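PDB 2VQG: PorB, which probably forms or contributes to an anion-selective alpha-helical porin in the cell envelope of Corynebacterium glutamicum. Local coordinates for residues Tyr17-Leu29 with Ala73-Lys85. Sequence-based numbering, arbitrary orientation.
With ZN (zinc ion), chain J.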
ATOM      1  N   TYR A  17       1.050  -4.226  14.745  1.00 22.25           N
ATOM      2  CA  TYR A  17      -0.338  -4.075  14.272  1.00 19.09           C
ATOM      3  C   TYR A  17      -1.302  -3.495  15.315  1.00 16.57           C
ATOM      4  O   TYR A  17      -2.503  -3.722  15.238  1.00 15.89           O
ATOM      5  CB  TYR A  17      -0.883  -5.372  13.649  1.00 20.36           C
ATOM      6  CG  TYR A  17      -0.151  -5.762  12.370  1.00 21.21           C
ATOM      7  CD1 TYR A  17      -0.283  -4.998  11.205  1.00 21.98           C
ATOM      8  CD2 TYR A  17       0.681  -6.886  12.331  1.00 24.30           C
ATOM      9  CE1 TYR A  17       0.399  -5.344  10.020  1.00 25.11           C
ATOM     10  CE2 TYR A  17       1.372  -7.238  11.145  1.00 23.73           C
ATOM     11  CZ  TYR A  17       1.223  -6.468  10.008  1.00 25.08           C
ATOM     12  OH  TYR A  17       1.891  -6.803   8.831  1.00 25.78           O
ATOM     13  N   ASN A  18      -0.777  -2.757  16.281  1.00 13.40           N
ATOM     14  CA  ASN A  18      -1.647  -2.064  17.233  1.00 12.29           C
ATOM     15  C   ASN A  18      -2.215  -0.794  16.572  1.00 11.24           C
ATOM     16  O   ASN A  18      -1.836  -0.447  15.448  1.00 10.57           O
ATOM     17  CB  ASN A  18      -0.942  -1.766  18.556  1.00 12.87           C
ATOM     18  CG  ASN A  18       0.228  -0.790  18.407  1.00 17.06           C
ATOM     19  OD1 ASN A  18       0.150   0.172  17.669  1.00 16.67           O
ATOM     20  ND2 ASN A  18       1.312  -1.051  19.131  1.00 23.54           N
ATOM     21  N   TRP A  19      -3.140  -0.131  17.249  1.00  9.94           N
ATOM     22  CA  TRP A  19      -3.873   0.970  16.615  1.00 10.61           C
ATOM     23  C   TRP A  19      -2.960   2.145  16.324  1.00 10.60           C
ATOM     24  O   TRP A  19      -3.255   2.947  15.448  1.00  9.37           O
ATOM     25  CB  TRP A  19      -5.037   1.409  17.509  1.00 10.99           C
ATOM     26  CG  TRP A  19      -4.627   2.069  18.831  1.00 11.14           C
ATOM     27  CD1 TRP A  19      -4.434   1.462  20.043  1.00 12.08           C
ATOM     28  CD2 TRP A  19      -4.460   3.460  19.041  1.00 10.64           C
ATOM     29  NE1 TRP A  19      -4.142   2.409  21.012  1.00 11.26           N
ATOM     30  CE2 TRP A  19      -4.135   3.645  20.411  1.00 11.63           C
ATOM     31  CE3 TRP A  19      -4.493   4.578  18.191  1.00 11.33           C
ATOM     32  CZ2 TRP A  19      -3.877   4.916  20.959  1.00 13.18           C
ATOM     33  CZ3 TRP A  19      -4.241   5.859  18.736  1.00 11.55           C
ATOM     34  CH2 TRP A  19      -3.937   6.009  20.112  1.00 12.10           C
ATOM     35  N   VAL A  20      -1.867   2.251  17.085  1.00  8.93           N
ATOM     36  CA  VAL A  20      -0.911   3.377  16.869  1.00  9.52           C
ATOM     37  C   VAL A  20      -0.160   3.117  15.585  1.00 10.08           C
ATOM     38  O   VAL A  20      -0.103   3.993  14.723  1.00  9.57           O
ATOM     39  CB  VAL A  20      -0.000   3.595  18.060  1.00  8.96           C
ATOM     40  CG1 VAL A  20       1.067   4.715  17.795  1.00  9.56           C
ATOM     41  CG2 VAL A  20      -0.852   3.984  19.263  1.00 10.73           C
ATOM     42  N   ALA A  21       0.441   1.929  15.451  1.00  9.86           N
ATOM     43  CA  ALA A  21       1.119   1.609  14.199  1.00 10.24           C
ATOM     44  C   ALA A  21       0.179   1.681  12.992  1.00 10.55           C
ATOM     45  O   ALA A  21       0.536   2.231  11.943  1.00 10.98           O
ATOM     46  CB  ALA A  21       1.795   0.241  14.284  1.00 10.88           C
ATOM     47  N   CYS A  22      -1.018   1.106  13.133  1.00 10.67           N
ATOM     48  CA  CYS A  22      -1.997   1.117  12.052  1.00 10.65           C
ATOM     49  C   CYS A  22      -2.479   2.530  11.742  1.00 11.40           C
ATOM     50  O   CYS A  22      -2.775   2.850  10.590  1.00 11.84           O
ATOM     51  CB  CYS A  22      -3.185   0.206  12.380  1.00 10.99           C
ATOM     52  SG  CYS A  22      -2.667  -1.522  12.319  1.00 13.32           S
ATOM     53  N   GLY A  23      -2.598   3.353  12.773  1.00 12.12           N
ATOM     54  CA  GLY A  23      -3.023   4.743  12.561  1.00 12.46           C
ATOM     55  C   GLY A  23      -1.956   5.597  11.880  1.00 13.03           C
ATOM     56  O   GLY A  23      -2.279   6.524  11.127  1.00 13.31           O
ATOM     57  N   ILE A  24      -0.685   5.348  12.191  1.00 11.97           N
ATOM     58  CA  ILE A  24       0.410   6.014  11.461  1.00 12.40           C
ATOM     59  C   ILE A  24       0.385   5.576   9.977  1.00 12.65           C
ATOM     60  O   ILE A  24       0.530   6.397   9.060  1.00 13.52           O
ATOM     61  CB  ILE A  24       1.779   5.674  12.110  1.00 11.48           C
ATOM     62  CG1 ILE A  24       1.837   6.303  13.502  1.00 12.29           C
ATOM     63  CG2 ILE A  24       2.978   6.118  11.172  1.00 12.12           C
ATOM     64  CD1 ILE A  24       3.064   5.845  14.333  1.00 13.28           C
ATOM     65  N   LEU A  25       0.221   4.278   9.750  1.00 11.74           N
ATOM     66  CA  LEU A  25       0.121   3.755   8.396  1.00 12.29           C
ATOM     67  C   LEU A  25      -1.054   4.427   7.667  1.00 12.65           C
ATOM     68  O   LEU A  25      -0.910   4.878   6.518  1.00 12.77           O
ATOM     69  CB  LEU A  25      -0.073   2.236   8.418  1.00 11.20           C
ATOM     70  CG  LEU A  25      -0.334   1.563   7.063  1.00 12.12           C
ATOM     71  CD1 LEU A  25       0.871   1.758   6.151  1.00 14.57           C
ATOM     72  CD2 LEU A  25      -0.627   0.071   7.241  1.00 13.71           C
ATOM     73  N   GLU A  26      -2.199   4.518   8.346  1.00 12.39           N
ATOM     74  CA  GLU A  26      -3.411   5.062   7.686  1.00 12.47           C
ATOM     75  C   GLU A  26      -3.222   6.558   7.350  1.00 12.23           C
ATOM     76  O   GLU A  26      -3.508   6.978   6.220  1.00 11.86           O
ATOM     77  CB  GLU A  26      -4.649   4.863   8.548  1.00 12.49           C
ATOM     78  CG  GLU A  26      -5.884   5.482   7.879  1.00 14.91           C
ATOM     79  CD  GLU A  26      -7.184   5.156   8.552  1.00 13.43           C
ATOM     80  OE1 GLU A  26      -7.240   4.714   9.722  1.00 13.29           O
ATOM     81  OE2 GLU A  26      -8.202   5.387   7.878  1.00 15.57           O
ATOM     82  N   GLY A  27      -2.735   7.344   8.321  1.00 12.47           N
ATOM     83  CA  GLY A  27      -2.437   8.773   8.087  1.00 11.28           C
ATOM     84  C   GLY A  27      -1.453   8.930   6.928  1.00 12.94           C
ATOM     85  O   GLY A  27      -1.660   9.733   5.996  1.00 12.17           O
ATOM     86  N   GLY A  28      -0.387   8.137   6.955  1.00 11.59           N
ATOM     87  CA  GLY A  28       0.649   8.263   5.917  1.00 13.06           C
ATOM     88  C   GLY A  28       0.123   7.927   4.518  1.00 13.92           C
ATOM     89  O   GLY A  28       0.467   8.621   3.555  1.00 13.54           O
ATOM     90  N   LEU A  29      -0.722   6.897   4.410  1.00 12.85           N
ATOM     91  CA  LEU A  29      -1.301   6.517   3.124  1.00 14.02           C
ATOM     92  C   LEU A  29      -2.322   7.557   2.642  1.00 13.87           C
ATOM     93  O   LEU A  29      -2.415   7.808   1.434  1.00 16.07           O
ATOM     94  CB  LEU A  29      -1.943   5.122   3.176  1.00 14.03           C
ATOM     95  CG  LEU A  29      -0.964   3.954   3.474  1.00 15.23           C
ATOM     96  CD1 LEU A  29      -1.774   2.683   3.612  1.00 17.55           C
ATOM     97  CD2 LEU A  29       0.091   3.788   2.392  1.00 18.02           C
ATOM     98  N   ALA A  73       2.679  -5.708  -0.955  1.00 18.90           N
ATOM     99  CA  ALA A  73       2.987  -5.998   0.448  1.00 19.06           C
ATOM    100  C   ALA A  73       2.455  -4.926   1.386  1.00 18.45           C
ATOM    101  O   ALA A  73       1.966  -5.241   2.478  1.00 18.10           O
ATOM    102  CB  ALA A  73       4.489  -6.164   0.642  1.00 18.85           C
ATOM    103  N   LEU A  74       2.563  -3.661   0.975  1.00 17.16           N
ATOM    104  CA  LEU A  74       2.082  -2.558   1.806  1.00 16.83           C
ATOM    105  C   LEU A  74       0.544  -2.561   1.892  1.00 17.06           C
ATOM    106  O   LEU A  74      -0.033  -2.317   2.964  1.00 16.52           O
ATOM    107  CB  LEU A  74       2.664  -1.225   1.294  1.00 16.74           C
ATOM    108  CG  LEU A  74       2.481   0.025   2.148  1.00 16.54           C
ATOM    109  CD1 LEU A  74       2.892  -0.186   3.599  1.00 16.18           C
ATOM    110  CD2 LEU A  74       3.254   1.217   1.500  1.00 16.21           C
ATOM    111  N   ALA A  75      -0.121  -2.903   0.783  1.00 16.86           N
ATOM    112  CA  ALA A  75      -1.572  -2.953   0.767  1.00 16.89           C
ATOM    113  C   ALA A  75      -2.041  -4.097   1.642  1.00 17.05           C
ATOM    114  O   ALA A  75      -3.060  -3.967   2.332  1.00 17.51           O
ATOM    115  CB  ALA A  75      -2.099  -3.107  -0.651  1.00 16.00           C
ATOM    116  N   ASP A  76      -1.290  -5.200   1.633  1.00 17.97           N
ATOM    117  CA  ASP A  76      -1.548  -6.322   2.564  1.00 18.34           C
ATOM    118  C   ASP A  76      -1.482  -5.862   4.030  1.00 18.29           C
ATOM    119  O   ASP A  76      -2.344  -6.242   4.831  1.00 17.47           O
ATOM    120  CB  ASP A  76      -0.555  -7.468   2.363  1.00 19.09           C
ATOM    121  CG  ASP A  76      -0.862  -8.312   1.124  1.00 21.20           C
ATOM    122  OD1 ASP A  76      -1.937  -8.118   0.509  1.00 22.79           O
ATOM    123  OD2 ASP A  76      -0.034  -9.190   0.791  1.00 24.23           O
ATOM    124  N   ARG A  77      -0.454  -5.082   4.377  1.00 18.34           N
ATOM    125  CA  ARG A  77      -0.327  -4.576   5.741  0.50 18.19           C
ATOM    126  C   ARG A  77      -1.490  -3.643   6.100  1.00 17.43           C
ATOM    127  O   ARG A  77      -2.008  -3.710   7.222  1.00 17.22           O
ATOM    128  CB  ARG A  77       1.054  -3.948   5.981  0.50 18.24           C
ATOM    129  CG  ARG A  77       2.178  -4.945   5.664  0.50 19.97           C
ATOM    130  CD  ARG A  77       3.558  -4.504   6.140  0.50 20.25           C
ATOM    131  NE  ARG A  77       4.122  -3.410   5.354  0.50 24.72           N
ATOM    132  CZ  ARG A  77       4.863  -3.552   4.253  0.50 24.89           C
ATOM    133  NH1 ARG A  77       5.148  -4.752   3.762  0.50 26.50           N
ATOM    134  NH2 ARG A  77       5.331  -2.475   3.645  0.50 25.46           N
ATOM    135  N   ALA A  78      -1.918  -2.819   5.144  1.00 15.98           N
ATOM    136  CA  ALA A  78      -3.103  -1.987   5.318  1.00 15.86           C
ATOM    137  C   ALA A  78      -4.371  -2.812   5.577  1.00 15.54           C
ATOM    138  O   ALA A  78      -5.192  -2.451   6.428  1.00 15.68           O
ATOM    139  CB  ALA A  78      -3.296  -1.107   4.136  1.00 15.63           C
ATOM    140  N   GLN A  79      -4.528  -3.919   4.863  1.00 15.31           N
ATOM    141  CA  GLN A  79      -5.702  -4.774   5.068  1.00 15.23           C
ATOM    142  C   GLN A  79      -5.690  -5.368   6.467  1.00 15.45           C
ATOM    143  O   GLN A  79      -6.723  -5.389   7.155  1.00 15.65           O
ATOM    144  CB  GLN A  79      -5.780  -5.872   4.009  1.00 15.96           C
ATOM    145  CG  GLN A  79      -7.057  -6.689   4.114  1.00 15.50           C
ATOM    146  CD  GLN A  79      -7.097  -7.844   3.140  1.00 17.70           C
ATOM    147  OE1 GLN A  79      -6.591  -7.737   2.019  1.00 18.86           O
ATOM    148  NE2 GLN A  79      -7.717  -8.958   3.555  1.00 17.20           N
ATOM    149  N   THR A  80      -4.517  -5.828   6.899  1.00 15.25           N
ATOM    150  CA  THR A  80      -4.351  -6.371   8.246  1.00 15.72           C
ATOM    151  C   THR A  80      -4.744  -5.326   9.282  1.00 15.19           C
ATOM    152  O   THR A  80      -5.395  -5.649  10.292  1.00 13.49           O
ATOM    153  CB  THR A  80      -2.911  -6.884   8.474  1.00 16.82           C
ATOM    154  OG1 THR A  80      -2.615  -7.878   7.473  1.00 17.51           O
ATOM    155  CG2 THR A  80      -2.790  -7.546   9.844  1.00 17.48           C
ATOM    156  N   CYS A  81      -4.395  -4.073   8.995  1.00 13.39           N
ATOM    157  CA  CYS A  81      -4.732  -2.931   9.853  1.00 15.11           C
ATOM    158  C   CYS A  81      -6.203  -2.494   9.756  1.00 15.59           C
ATOM    159  O   CYS A  81      -6.590  -1.509  10.395  1.00 15.85           O
ATOM    160  CB  CYS A  81      -3.811  -1.720   9.537  1.00 14.04           C
ATOM    161  SG  CYS A  81      -2.218  -1.795  10.322  1.00 15.94           S
ATOM    162  N   GLY A  82      -6.981  -3.203   8.935  1.00 15.71           N
ATOM    163  CA  GLY A  82      -8.415  -2.945   8.712  1.00 16.87           C
ATOM    164  C   GLY A  82      -8.730  -1.716   7.878  1.00 18.11           C
ATOM    165  O   GLY A  82      -9.834  -1.173   7.976  1.00 18.50           O
ATOM    166  N   LEU A  83      -7.775  -1.301   7.034  1.00 17.63           N
ATOM    167  CA  LEU A  83      -7.881  -0.067   6.257  1.00 18.82           C
ATOM    168  C   LEU A  83      -8.501  -0.238   4.867  1.00 19.15           C
ATOM    169  O   LEU A  83      -8.985   0.732   4.276  1.00 20.36           O
ATOM    170  CB  LEU A  83      -6.482   0.581   6.136  1.00 18.43           C
ATOM    171  CG  LEU A  83      -5.711   0.779   7.449  1.00 17.77           C
ATOM    172  CD1 LEU A  83      -4.358   1.475   7.227  1.00 17.39           C
ATOM    173  CD2 LEU A  83      -6.565   1.555   8.484  1.00 20.05           C
ATOM    174  N   VAL A  84      -8.483  -1.459   4.347  1.00 19.67           N
ATOM    175  CA  VAL A  84      -9.038  -1.784   3.036  1.00 19.54           C
ATOM    176  C   VAL A  84      -9.740  -3.140   3.099  1.00 20.84           C
ATOM    177  O   VAL A  84      -9.473  -3.938   4.006  1.00 19.97           O
ATOM    178  CB  VAL A  84      -7.955  -1.798   1.907  1.00 19.42           C
ATOM    179  CG1 VAL A  84      -7.353  -0.394   1.703  1.00 18.20           C
ATOM    180  CG2 VAL A  84      -6.860  -2.814   2.180  1.00 17.69           C
ATOM    181  N   LYS A  85     -10.627  -3.378   2.133  1.00 22.17           N
ATOM    182  CA  LYS A  85     -11.367  -4.638   2.003  1.00 24.07           C
ATOM    183  C   LYS A  85     -10.562  -5.744   1.318  1.00 24.63           C
ATOM    184  O   LYS A  85      -9.750  -5.475   0.423  1.00 24.60           O
ATOM    185  CB  LYS A  85     -12.655  -4.405   1.205  1.00 23.83           C
ATOM    186  CG  LYS A  85     -13.635  -3.420   1.827  1.00 24.98           C
ATOM    187  CD  LYS A  85     -14.939  -3.351   1.016  1.00 25.72           C
ATOM    188  CE  LYS A  85     -14.791  -2.432  -0.184  1.00 30.27           C
ATOM    189  NZ  LYS A  85     -16.058  -2.258  -0.946  1.00 33.39           N
TER
HETATM  190 ZN    ZN J1089      -9.998   5.403   8.562  0.90 11.11          ZN
HETATM  191  O   HOH W   1       0.017  -7.948   6.695  1.00 40.13           O
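Tyr-17, Leu-83 and Cys-81 give up the most surface where helix 19-29 meets the end of helix 73-80, and a disulfide ties the two together in this small all-helical fold. The helices run obliquely antiparallel, 128° between their directions, and Cys-22 joins Cys-81, just past helix 73-80, with SG to SG at 2.1 Å. The S-S torsion of -69° brings the CB atoms of Cys-22 and Cys-81 to 3.5 Å, tight but natural for a covalent bridge. Tyr-17, preceding the Asn-18 N-cap, lies against one side of this bridge. Thr-80 CG2 sits over the centre of the Tyr-17 ring, 3.9 Å from its centroid, in a CH-pi contact, while Cys-81 SG approaches the ring edge in plane, a sulfur-aromatic contact. With CG2 anti to the backbone N, Thr-80 gives its methyl to the ring and still has OG1 for a water that also hydrogen-bonds Tyr-17 OH. Tyrosine suits this partly exposed place, its ring meeting a methyl and a sulfur and its hydroxyl a water. Gly-82, with positive phi, completes a Schellman motif that ends the helix and turns the chain so that Leu-83 faces back to helix 19-29. Leu-83 CD1 reaches Leu-25 CD2 at 4.0 Å. The branched end of Leu-25 fills the centre: CD2 rests on the backbone of Ala-78, whose small side chain allows this approach, and CD1 meets Leu-74 CD1. Further along, Leu-29 reaches both Leu-74 and Ala-78. Leu-83 CD1 also packs on Glu-26 CB, 3.6 Å away, and Leu-83 CD2 lies along the glutamate as far as OE1, while the extended chain brings Glu-26 OE2 to a zinc ion, bound at 1.9 Å.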